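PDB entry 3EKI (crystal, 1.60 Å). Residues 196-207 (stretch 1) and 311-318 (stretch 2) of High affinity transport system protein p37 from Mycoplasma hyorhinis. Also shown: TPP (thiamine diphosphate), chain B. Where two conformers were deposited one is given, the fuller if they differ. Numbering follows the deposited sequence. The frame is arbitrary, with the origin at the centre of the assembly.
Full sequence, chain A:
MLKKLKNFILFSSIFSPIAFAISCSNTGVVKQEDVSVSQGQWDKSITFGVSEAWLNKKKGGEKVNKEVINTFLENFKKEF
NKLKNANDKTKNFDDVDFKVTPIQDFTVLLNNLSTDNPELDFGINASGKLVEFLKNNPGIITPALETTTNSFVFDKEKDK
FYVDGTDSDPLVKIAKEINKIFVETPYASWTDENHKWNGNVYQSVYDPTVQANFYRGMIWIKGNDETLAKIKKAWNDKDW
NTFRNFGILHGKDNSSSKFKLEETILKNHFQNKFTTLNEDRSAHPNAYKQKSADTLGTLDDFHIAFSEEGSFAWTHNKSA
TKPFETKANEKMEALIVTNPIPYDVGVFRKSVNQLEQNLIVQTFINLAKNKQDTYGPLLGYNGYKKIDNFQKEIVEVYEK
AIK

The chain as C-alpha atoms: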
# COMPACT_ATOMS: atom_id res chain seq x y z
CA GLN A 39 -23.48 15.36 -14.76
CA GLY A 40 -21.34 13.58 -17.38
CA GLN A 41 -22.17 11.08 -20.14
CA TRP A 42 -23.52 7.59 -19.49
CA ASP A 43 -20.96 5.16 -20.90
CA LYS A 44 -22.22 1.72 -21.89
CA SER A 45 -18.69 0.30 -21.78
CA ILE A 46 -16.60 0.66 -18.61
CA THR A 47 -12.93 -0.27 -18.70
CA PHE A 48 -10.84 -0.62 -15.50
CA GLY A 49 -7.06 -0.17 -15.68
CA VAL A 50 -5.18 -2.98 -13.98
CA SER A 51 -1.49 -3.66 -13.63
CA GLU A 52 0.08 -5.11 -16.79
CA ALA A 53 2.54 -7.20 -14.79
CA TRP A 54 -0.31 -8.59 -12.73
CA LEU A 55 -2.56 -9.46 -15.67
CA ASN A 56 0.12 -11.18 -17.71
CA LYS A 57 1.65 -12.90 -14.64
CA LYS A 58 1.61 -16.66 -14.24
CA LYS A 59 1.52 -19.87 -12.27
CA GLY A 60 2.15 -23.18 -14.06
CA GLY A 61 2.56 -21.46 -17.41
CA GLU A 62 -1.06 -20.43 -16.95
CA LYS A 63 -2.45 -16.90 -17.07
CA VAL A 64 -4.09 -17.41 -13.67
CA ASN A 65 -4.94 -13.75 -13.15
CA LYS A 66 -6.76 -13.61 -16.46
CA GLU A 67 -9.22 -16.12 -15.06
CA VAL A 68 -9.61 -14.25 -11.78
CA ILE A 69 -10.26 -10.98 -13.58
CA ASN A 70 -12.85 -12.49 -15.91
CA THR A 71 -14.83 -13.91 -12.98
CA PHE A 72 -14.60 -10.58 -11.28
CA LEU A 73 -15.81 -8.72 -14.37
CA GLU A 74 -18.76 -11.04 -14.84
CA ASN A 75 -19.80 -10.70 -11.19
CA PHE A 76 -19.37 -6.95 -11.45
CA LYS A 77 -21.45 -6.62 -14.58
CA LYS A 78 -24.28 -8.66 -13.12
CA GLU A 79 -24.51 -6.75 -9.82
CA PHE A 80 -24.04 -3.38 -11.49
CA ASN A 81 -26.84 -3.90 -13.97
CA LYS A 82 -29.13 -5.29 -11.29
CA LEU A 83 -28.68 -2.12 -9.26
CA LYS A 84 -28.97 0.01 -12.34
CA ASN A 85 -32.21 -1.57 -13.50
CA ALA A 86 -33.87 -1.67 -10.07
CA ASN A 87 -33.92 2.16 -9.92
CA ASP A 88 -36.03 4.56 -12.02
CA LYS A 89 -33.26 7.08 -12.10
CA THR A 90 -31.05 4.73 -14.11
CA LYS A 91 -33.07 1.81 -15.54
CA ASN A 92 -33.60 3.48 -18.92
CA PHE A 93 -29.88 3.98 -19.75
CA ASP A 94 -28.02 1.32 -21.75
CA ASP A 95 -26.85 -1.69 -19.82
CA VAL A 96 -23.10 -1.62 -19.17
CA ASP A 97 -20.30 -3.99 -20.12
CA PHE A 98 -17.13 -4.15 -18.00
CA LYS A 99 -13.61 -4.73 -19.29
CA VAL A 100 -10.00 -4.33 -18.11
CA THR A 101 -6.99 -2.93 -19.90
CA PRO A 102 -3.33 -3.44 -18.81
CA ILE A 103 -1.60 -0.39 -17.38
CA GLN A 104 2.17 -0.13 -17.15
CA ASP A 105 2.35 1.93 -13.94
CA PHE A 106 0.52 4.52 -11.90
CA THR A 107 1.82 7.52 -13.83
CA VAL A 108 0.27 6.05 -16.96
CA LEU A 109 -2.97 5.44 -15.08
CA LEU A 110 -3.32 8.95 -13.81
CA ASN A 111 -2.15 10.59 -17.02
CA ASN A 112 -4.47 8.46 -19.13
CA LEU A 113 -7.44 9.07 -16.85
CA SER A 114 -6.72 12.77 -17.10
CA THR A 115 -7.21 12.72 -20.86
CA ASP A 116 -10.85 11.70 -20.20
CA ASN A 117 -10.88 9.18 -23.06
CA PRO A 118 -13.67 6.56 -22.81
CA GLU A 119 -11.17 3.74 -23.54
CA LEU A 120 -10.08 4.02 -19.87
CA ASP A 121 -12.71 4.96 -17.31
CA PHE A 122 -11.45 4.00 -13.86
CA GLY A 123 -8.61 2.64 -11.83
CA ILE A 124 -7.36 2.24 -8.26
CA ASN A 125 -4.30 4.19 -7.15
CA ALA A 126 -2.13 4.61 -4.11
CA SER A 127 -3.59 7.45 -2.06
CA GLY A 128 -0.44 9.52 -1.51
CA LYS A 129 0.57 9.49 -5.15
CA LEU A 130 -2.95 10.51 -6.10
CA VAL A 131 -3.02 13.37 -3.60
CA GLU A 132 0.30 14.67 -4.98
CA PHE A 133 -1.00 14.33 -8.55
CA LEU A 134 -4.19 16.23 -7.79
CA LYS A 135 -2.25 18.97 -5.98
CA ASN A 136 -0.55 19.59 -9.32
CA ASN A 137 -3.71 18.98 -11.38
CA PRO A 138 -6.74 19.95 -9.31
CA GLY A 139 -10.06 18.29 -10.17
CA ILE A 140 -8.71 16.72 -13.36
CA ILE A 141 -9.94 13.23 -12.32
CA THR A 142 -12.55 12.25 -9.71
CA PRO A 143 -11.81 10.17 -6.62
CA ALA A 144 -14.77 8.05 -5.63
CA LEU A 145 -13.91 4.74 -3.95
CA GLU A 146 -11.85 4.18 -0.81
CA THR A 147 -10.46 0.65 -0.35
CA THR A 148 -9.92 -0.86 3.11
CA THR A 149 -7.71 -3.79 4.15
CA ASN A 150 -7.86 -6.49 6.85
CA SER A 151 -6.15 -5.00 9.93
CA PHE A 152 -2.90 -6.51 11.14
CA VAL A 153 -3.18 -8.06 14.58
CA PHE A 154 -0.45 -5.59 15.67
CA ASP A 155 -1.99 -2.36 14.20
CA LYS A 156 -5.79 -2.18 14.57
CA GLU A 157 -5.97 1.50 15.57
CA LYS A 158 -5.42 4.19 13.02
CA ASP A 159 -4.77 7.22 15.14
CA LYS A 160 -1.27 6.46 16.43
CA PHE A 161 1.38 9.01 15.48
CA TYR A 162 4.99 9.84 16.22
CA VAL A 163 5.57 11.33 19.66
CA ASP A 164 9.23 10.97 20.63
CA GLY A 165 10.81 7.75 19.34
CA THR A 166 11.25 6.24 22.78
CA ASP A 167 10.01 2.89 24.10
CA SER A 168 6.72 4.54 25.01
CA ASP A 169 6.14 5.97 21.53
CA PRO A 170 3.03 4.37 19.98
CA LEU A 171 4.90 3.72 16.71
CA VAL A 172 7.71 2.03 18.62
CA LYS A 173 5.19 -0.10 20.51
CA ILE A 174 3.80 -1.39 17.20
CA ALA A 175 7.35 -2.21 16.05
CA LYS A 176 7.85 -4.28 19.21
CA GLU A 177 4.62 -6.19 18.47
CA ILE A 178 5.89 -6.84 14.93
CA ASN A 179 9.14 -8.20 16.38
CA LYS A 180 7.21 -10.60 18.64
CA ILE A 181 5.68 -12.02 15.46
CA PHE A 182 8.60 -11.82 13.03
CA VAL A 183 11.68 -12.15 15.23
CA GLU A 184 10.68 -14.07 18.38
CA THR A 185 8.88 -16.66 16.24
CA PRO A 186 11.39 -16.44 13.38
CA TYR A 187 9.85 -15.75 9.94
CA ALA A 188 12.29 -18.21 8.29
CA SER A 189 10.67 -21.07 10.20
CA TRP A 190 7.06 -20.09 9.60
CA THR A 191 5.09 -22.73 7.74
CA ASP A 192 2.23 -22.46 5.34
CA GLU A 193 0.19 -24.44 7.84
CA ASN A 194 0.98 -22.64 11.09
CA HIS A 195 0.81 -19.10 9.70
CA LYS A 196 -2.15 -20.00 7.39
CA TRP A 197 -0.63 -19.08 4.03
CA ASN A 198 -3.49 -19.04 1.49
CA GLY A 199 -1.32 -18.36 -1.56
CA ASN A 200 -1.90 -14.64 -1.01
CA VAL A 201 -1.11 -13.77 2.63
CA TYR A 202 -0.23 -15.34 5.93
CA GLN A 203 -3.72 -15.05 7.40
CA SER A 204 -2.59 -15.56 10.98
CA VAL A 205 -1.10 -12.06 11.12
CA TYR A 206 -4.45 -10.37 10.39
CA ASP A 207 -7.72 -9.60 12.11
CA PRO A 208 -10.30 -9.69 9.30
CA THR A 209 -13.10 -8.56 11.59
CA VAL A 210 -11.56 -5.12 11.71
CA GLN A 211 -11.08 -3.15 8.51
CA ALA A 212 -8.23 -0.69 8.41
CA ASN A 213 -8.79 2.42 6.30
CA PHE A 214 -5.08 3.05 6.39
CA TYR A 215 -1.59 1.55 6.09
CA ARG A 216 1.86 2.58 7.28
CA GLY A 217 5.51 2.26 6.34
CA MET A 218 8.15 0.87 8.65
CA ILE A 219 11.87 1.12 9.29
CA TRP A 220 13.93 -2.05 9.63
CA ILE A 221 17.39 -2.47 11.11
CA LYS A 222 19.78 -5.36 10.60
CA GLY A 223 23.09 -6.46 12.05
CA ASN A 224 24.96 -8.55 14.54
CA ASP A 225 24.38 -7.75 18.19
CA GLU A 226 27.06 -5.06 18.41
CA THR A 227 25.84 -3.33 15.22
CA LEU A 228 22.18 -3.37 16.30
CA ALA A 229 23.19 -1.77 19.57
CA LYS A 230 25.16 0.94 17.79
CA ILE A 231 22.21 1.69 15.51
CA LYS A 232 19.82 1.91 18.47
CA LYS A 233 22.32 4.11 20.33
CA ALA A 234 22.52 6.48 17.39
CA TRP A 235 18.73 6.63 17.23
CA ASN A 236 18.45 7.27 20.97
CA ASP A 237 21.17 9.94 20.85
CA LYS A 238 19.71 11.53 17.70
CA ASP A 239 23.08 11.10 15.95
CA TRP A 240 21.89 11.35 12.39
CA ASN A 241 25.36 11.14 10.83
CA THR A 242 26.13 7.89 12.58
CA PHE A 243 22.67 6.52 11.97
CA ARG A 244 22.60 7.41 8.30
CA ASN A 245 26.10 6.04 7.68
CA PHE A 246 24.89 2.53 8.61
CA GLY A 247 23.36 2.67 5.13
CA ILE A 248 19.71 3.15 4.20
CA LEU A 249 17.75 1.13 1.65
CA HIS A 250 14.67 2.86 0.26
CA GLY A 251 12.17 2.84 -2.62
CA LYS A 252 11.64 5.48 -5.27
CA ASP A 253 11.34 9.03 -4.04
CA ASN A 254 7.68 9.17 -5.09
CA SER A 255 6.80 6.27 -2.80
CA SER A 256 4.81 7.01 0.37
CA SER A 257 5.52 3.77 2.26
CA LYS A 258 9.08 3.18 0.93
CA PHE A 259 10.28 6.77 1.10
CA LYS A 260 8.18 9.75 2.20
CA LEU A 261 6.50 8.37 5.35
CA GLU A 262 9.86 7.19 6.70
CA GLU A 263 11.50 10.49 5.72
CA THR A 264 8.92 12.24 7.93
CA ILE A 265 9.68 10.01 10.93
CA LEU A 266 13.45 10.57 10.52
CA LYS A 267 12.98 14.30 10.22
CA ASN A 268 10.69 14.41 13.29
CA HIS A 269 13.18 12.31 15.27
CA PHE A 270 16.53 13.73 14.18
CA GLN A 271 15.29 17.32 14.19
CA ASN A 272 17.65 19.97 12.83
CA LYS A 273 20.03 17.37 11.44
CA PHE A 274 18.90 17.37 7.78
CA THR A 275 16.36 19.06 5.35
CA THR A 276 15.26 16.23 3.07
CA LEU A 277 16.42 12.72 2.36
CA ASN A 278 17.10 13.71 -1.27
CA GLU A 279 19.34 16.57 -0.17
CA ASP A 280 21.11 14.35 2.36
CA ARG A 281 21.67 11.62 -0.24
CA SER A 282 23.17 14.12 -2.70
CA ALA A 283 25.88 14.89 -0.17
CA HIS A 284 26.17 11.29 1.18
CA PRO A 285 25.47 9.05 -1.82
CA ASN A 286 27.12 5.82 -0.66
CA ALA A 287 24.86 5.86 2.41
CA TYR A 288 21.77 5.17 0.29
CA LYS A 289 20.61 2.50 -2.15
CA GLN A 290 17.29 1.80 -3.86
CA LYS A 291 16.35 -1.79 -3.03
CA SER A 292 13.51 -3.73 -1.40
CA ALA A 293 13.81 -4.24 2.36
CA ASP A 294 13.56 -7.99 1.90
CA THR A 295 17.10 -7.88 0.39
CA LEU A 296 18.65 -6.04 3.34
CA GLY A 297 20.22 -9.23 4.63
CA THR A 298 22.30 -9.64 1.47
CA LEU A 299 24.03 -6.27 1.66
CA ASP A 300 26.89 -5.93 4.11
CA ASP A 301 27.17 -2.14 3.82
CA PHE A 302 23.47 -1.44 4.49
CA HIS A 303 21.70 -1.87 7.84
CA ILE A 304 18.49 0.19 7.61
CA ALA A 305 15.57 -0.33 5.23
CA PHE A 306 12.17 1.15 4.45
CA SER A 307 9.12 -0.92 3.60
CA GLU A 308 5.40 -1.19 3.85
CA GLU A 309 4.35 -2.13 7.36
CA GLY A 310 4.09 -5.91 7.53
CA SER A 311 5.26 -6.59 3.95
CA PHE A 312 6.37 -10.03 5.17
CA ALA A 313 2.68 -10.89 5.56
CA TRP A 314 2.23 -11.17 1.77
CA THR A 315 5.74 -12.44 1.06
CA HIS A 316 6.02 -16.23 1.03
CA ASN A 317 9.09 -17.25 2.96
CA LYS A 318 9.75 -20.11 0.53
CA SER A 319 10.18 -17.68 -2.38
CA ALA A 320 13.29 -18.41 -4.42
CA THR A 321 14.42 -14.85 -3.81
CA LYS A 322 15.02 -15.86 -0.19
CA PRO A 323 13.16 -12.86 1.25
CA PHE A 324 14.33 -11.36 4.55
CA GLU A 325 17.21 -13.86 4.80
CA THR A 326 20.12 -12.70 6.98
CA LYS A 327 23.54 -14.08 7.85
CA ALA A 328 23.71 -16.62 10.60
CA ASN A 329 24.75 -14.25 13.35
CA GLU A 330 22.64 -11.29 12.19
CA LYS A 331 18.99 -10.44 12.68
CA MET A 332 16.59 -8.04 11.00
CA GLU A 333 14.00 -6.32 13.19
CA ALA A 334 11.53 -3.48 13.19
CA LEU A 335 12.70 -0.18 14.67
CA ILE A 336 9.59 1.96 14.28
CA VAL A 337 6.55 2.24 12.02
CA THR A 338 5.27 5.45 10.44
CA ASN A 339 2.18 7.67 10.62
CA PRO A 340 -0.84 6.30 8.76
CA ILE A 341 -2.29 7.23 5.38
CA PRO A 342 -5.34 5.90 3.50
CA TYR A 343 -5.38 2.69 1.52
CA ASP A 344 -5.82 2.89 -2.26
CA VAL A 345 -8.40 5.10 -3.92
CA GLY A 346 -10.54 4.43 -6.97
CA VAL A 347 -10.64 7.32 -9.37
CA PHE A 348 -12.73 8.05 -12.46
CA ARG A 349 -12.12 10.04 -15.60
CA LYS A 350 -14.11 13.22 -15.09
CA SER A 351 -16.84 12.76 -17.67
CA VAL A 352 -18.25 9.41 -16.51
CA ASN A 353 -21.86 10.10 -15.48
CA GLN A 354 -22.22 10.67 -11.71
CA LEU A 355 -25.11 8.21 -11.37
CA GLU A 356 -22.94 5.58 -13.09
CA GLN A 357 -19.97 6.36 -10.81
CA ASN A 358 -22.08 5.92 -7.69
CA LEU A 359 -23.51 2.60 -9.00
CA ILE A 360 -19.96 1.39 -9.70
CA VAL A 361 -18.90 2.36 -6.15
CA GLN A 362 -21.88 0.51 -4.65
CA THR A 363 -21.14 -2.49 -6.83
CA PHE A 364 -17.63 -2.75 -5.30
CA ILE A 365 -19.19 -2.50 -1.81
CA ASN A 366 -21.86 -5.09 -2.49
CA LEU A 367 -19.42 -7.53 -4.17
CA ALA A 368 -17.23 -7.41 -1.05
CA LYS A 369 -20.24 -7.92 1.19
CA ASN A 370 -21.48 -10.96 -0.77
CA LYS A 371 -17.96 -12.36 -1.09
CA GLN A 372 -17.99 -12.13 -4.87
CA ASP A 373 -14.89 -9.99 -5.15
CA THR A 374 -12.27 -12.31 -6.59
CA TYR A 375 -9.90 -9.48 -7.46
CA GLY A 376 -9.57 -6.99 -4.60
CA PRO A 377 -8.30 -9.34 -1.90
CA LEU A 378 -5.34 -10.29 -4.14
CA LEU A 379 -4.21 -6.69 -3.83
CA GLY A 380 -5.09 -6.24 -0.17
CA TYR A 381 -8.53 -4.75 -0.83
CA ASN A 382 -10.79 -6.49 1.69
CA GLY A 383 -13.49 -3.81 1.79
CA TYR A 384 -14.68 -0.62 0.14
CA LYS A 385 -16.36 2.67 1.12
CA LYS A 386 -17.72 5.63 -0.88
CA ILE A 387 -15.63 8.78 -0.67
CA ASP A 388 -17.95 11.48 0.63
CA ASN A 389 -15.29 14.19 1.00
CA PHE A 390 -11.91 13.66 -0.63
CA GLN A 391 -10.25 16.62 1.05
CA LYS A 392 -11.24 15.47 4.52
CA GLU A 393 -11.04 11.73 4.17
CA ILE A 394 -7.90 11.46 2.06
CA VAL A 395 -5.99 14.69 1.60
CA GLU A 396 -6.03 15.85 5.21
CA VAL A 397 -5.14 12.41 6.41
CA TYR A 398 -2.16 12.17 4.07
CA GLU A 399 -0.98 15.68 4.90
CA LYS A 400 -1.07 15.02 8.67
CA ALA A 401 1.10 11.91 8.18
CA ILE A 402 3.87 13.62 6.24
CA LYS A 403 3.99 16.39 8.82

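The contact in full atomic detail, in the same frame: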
# COMPACT_ATOMS: atom_id res chain seq x y z
N LYS A 196 -0.98 -19.99 8.28
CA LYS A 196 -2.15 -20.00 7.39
C LYS A 196 -1.93 -19.24 6.08
O LYS A 196 -2.69 -18.33 5.73
CB LYS A 196 -3.35 -19.47 8.18
CG LYS A 196 -3.68 -20.34 9.39
CD LYS A 196 -4.57 -19.59 10.38
CE LYS A 196 -5.39 -20.55 11.24
NZ LYS A 196 -5.58 -20.00 12.62
N TRP A 197 -0.90 -19.60 5.36
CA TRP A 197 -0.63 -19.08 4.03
C TRP A 197 -1.77 -19.54 3.11
O TRP A 197 -2.10 -20.72 3.09
CB TRP A 197 0.70 -19.58 3.52
CG TRP A 197 1.01 -19.13 2.13
CD1 TRP A 197 1.02 -19.85 0.98
CD2 TRP A 197 1.38 -17.80 1.77
NE1 TRP A 197 1.37 -19.04 -0.08
CE2 TRP A 197 1.59 -17.77 0.39
CE3 TRP A 197 1.53 -16.64 2.53
CZ2 TRP A 197 1.96 -16.61 -0.28
CZ3 TRP A 197 1.90 -15.48 1.85
CH2 TRP A 197 2.11 -15.48 0.48
N ASN A 198 -2.37 -18.63 2.36
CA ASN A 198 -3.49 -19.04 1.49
C ASN A 198 -3.15 -18.81 0.02
O ASN A 198 -4.07 -18.74 -0.80
CB ASN A 198 -4.74 -18.28 1.86
CG ASN A 198 -4.64 -16.78 1.58
OD1 ASN A 198 -3.61 -16.28 1.12
ND2 ASN A 198 -5.72 -16.07 1.88
N GLY A 199 -1.87 -18.67 -0.26
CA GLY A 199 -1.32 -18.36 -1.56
C GLY A 199 -1.16 -16.86 -1.80
O GLY A 199 -0.41 -16.48 -2.71
N ASN A 200 -1.86 -16.09 -0.99
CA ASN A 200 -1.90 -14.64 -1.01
C ASN A 200 -1.18 -13.97 0.16
O ASN A 200 -0.25 -13.18 -0.03
CB ASN A 200 -3.38 -14.22 -1.01
CG ASN A 200 -3.53 -12.74 -1.28
OD1 ASN A 200 -2.76 -12.17 -2.05
ND2 ASN A 200 -4.53 -12.13 -0.66
N VAL A 201 -1.62 -14.27 1.37
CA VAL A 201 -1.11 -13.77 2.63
C VAL A 201 -1.01 -14.88 3.68
O VAL A 201 -1.65 -15.93 3.58
CB VAL A 201 -2.01 -12.69 3.27
CG1 VAL A 201 -2.23 -11.52 2.31
CG2 VAL A 201 -3.32 -13.28 3.71
N TYR A 202 -0.20 -14.58 4.68
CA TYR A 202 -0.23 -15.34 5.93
C TYR A 202 -1.37 -14.84 6.79
O TYR A 202 -1.33 -13.81 7.48
CB TYR A 202 1.10 -15.17 6.64
CG TYR A 202 2.29 -15.84 6.03
CD1 TYR A 202 2.37 -17.24 6.09
CD2 TYR A 202 3.34 -15.17 5.41
CE1 TYR A 202 3.44 -17.89 5.55
CE2 TYR A 202 4.42 -15.82 4.86
CZ TYR A 202 4.46 -17.21 4.94
OH TYR A 202 5.54 -17.86 4.41
N GLN A 203 -2.51 -15.55 6.76
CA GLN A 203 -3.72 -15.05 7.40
C GLN A 203 -3.58 -14.89 8.90
O GLN A 203 -4.31 -14.09 9.48
CB GLN A 203 -4.91 -15.96 7.10
CG GLN A 203 -5.13 -16.17 5.60
CD GLN A 203 -6.29 -17.16 5.41
OE1 GLN A 203 -7.44 -16.77 5.26
NE2 GLN A 203 -5.95 -18.44 5.42
N SER A 204 -2.65 -15.63 9.54
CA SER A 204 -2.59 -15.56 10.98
C SER A 204 -2.13 -14.21 11.50
O SER A 204 -2.26 -13.97 12.70
CB SER A 204 -1.62 -16.61 11.56
OG SER A 204 -1.64 -17.81 10.84
N VAL A 205 -1.58 -13.36 10.63
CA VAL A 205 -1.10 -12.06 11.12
C VAL A 205 -2.14 -10.95 10.97
O VAL A 205 -1.90 -9.77 11.24
CB VAL A 205 0.21 -11.64 10.45
CG1 VAL A 205 1.35 -12.56 10.91
CG2 VAL A 205 0.10 -11.64 8.94
N TYR A 206 -3.37 -11.31 10.57
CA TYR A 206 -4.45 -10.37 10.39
C TYR A 206 -5.67 -10.62 11.27
O TYR A 206 -5.92 -11.75 11.70
CB TYR A 206 -4.96 -10.47 8.94
CG TYR A 206 -3.98 -10.14 7.86
CD1 TYR A 206 -3.07 -11.04 7.35
CD2 TYR A 206 -4.00 -8.85 7.32
CE1 TYR A 206 -2.19 -10.69 6.34
CE2 TYR A 206 -3.13 -8.48 6.32
CZ TYR A 206 -2.22 -9.40 5.84
OH TYR A 206 -1.36 -9.05 4.84
N ASP A 207 -6.42 -9.56 11.48
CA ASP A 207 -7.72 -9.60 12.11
C ASP A 207 -8.78 -9.14 11.09
O ASP A 207 -9.07 -7.94 11.02
CB ASP A 207 -7.83 -8.76 13.37
CG ASP A 207 -9.19 -8.90 14.03
OD1 ASP A 207 -10.05 -9.65 13.51
OD2 ASP A 207 -9.42 -8.25 15.07
N SER A 311 5.09 -6.05 5.30
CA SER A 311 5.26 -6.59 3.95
C SER A 311 5.54 -8.08 3.98
O SER A 311 5.23 -8.80 3.03
CB SER A 311 6.37 -5.82 3.25
OG SER A 311 7.58 -5.80 3.95
N PHE A 312 6.11 -8.59 5.07
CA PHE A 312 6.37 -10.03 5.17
C PHE A 312 5.08 -10.84 5.12
O PHE A 312 5.04 -12.02 4.78
CB PHE A 312 7.18 -10.32 6.45
CG PHE A 312 6.59 -9.72 7.71
CD1 PHE A 312 5.52 -10.33 8.35
CD2 PHE A 312 7.11 -8.55 8.27
CE1 PHE A 312 4.97 -9.80 9.49
CE2 PHE A 312 6.54 -8.02 9.41
CZ PHE A 312 5.47 -8.63 10.03
N ALA A 313 3.97 -10.22 5.48
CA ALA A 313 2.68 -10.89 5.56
C ALA A 313 2.18 -11.33 4.18
O ALA A 313 1.40 -12.30 4.16
CB ALA A 313 1.62 -10.01 6.21
N TRP A 314 2.60 -10.71 3.10
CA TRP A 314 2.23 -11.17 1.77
C TRP A 314 3.41 -11.66 0.97
O TRP A 314 3.37 -11.71 -0.27
CB TRP A 314 1.51 -10.05 1.04
CG TRP A 314 2.21 -8.75 0.82
CD1 TRP A 314 3.11 -8.46 -0.16
CD2 TRP A 314 2.04 -7.56 1.60
NE1 TRP A 314 3.53 -7.15 -0.02
CE2 TRP A 314 2.89 -6.59 1.04
CE3 TRP A 314 1.27 -7.24 2.71
CZ2 TRP A 314 2.99 -5.29 1.56
CZ3 TRP A 314 1.37 -5.95 3.21
CH2 TRP A 314 2.21 -5.01 2.65
N THR A 315 4.49 -12.02 1.66
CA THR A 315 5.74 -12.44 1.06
C THR A 315 5.99 -13.87 1.53
O THR A 315 6.24 -14.10 2.71
CB THR A 315 6.93 -11.55 1.46
OG1 THR A 315 6.67 -10.18 1.05
CG2 THR A 315 8.21 -11.99 0.77
N HIS A 316 5.88 -14.83 0.63
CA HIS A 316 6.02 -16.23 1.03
C HIS A 316 7.45 -16.50 1.41
O HIS A 316 8.39 -16.15 0.70
CB HIS A 316 5.58 -17.07 -0.16
CG HIS A 316 5.41 -18.51 0.21
ND1 HIS A 316 5.83 -19.54 -0.62
CD2 HIS A 316 4.85 -19.10 1.29
CE1 HIS A 316 5.55 -20.69 -0.05
NE2 HIS A 316 4.96 -20.46 1.11
N ASN A 317 7.69 -17.15 2.55
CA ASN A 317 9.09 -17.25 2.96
C ASN A 317 9.84 -18.29 2.14
O ASN A 317 11.07 -18.32 2.18
CB ASN A 317 9.16 -17.53 4.46
CG ASN A 317 8.62 -18.86 4.90
OD1 ASN A 317 8.12 -19.66 4.12
ND2 ASN A 317 8.73 -19.11 6.19
N LYS A 318 9.11 -19.13 1.39
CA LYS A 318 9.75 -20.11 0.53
C LYS A 318 10.14 -19.52 -0.82
O LYS A 318 10.73 -20.25 -1.62
CB LYS A 318 8.82 -21.31 0.28
CG LYS A 318 8.27 -22.06 1.46
CD LYS A 318 9.32 -22.50 2.47
CE LYS A 318 8.82 -22.36 3.90
NZ LYS A 318 9.92 -22.00 4.84
N1' TPP B . -1.68 -7.25 0.62
C2' TPP B . -1.59 -8.07 -0.45
CM2 TPP B . -2.34 -9.41 -0.42
N3' TPP B . -0.86 -7.72 -1.52
C4' TPP B . -0.29 -6.48 -1.57
N4' TPP B . 0.35 -6.12 -2.68
C5' TPP B . -0.33 -5.64 -0.45
C6' TPP B . -1.05 -6.08 0.66
C7' TPP B . 0.35 -4.26 -0.36
N3 TPP B . -0.45 -3.12 -0.82
C2 TPP B . -1.37 -3.16 -1.78
S1 TPP B . -2.09 -1.58 -1.97
C5 TPP B . -1.06 -0.89 -0.74
C4 TPP B . -0.18 -1.87 -0.33
CM4 TPP B . 0.73 -1.68 0.91
C6 TPP B . -1.05 0.59 -0.36
C7 TPP B . -0.32 1.42 -1.42
O7 TPP B . 1.06 1.01 -1.46
PA TPP B . 2.03 1.20 -2.71
O1A TPP B . 3.24 0.38 -2.49
O2A TPP B . 1.30 0.92 -3.99
O3A TPP B . 2.36 2.74 -2.82
PB TPP B . 3.54 3.52 -2.07
O1B TPP B . 3.34 3.46 -0.59
O2B TPP B . 3.42 5.00 -2.62
O3B TPP B . 4.95 2.97 -2.56
O HOH W 1 1.32 -12.38 -2.04
O HOH W 2 5.44 -20.50 4.80

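Tyr202 anchors the contact at both of its ends. Tyr202 N donates a hydrogen bond to Ala313 O at 2.8 Å, and the angle at the hydrogen, 169°, is nearly straight. At the far end of the side chain, Asn317 N donates to Tyr202 OH at 2.9 Å. Phe312 O and Thr315 O sit at the edge of the Tyr202 ring, near its plane.

Water 2 adds to this end. Water 2 accepts from Tyr202 OH at 2.7 Å and donates to Asn317 OD1 at 2.9 Å. Water 1 bridges two backbone carbonyls, donating to Asn200 O at 2.7 Å and to Trp314 O at 2.8 Å.

Ala313 O also receives a CA-H...O contact from Val201 CA, at 3.3 Å.

Trp197 and His316 form a face-to-face stack. The indole five-membered ring and the imidazole have centroids 4.2 Å apart and planes at 23°. His316 CB lies over the neighbouring six-membered ring.

The small side chain of Ala313 packs against two residues. Ala313 CB is 3.5 Å from Val205 CG2 and 3.4 Å from Tyr206 OH. Tyr206 OH also meets the edge of the Trp314 ring, 3.8 Å from Trp314 CE3. One face of that ring is covered by thiamine diphosphate, with Trp314 CE3 3.3 Å from TPP C6'.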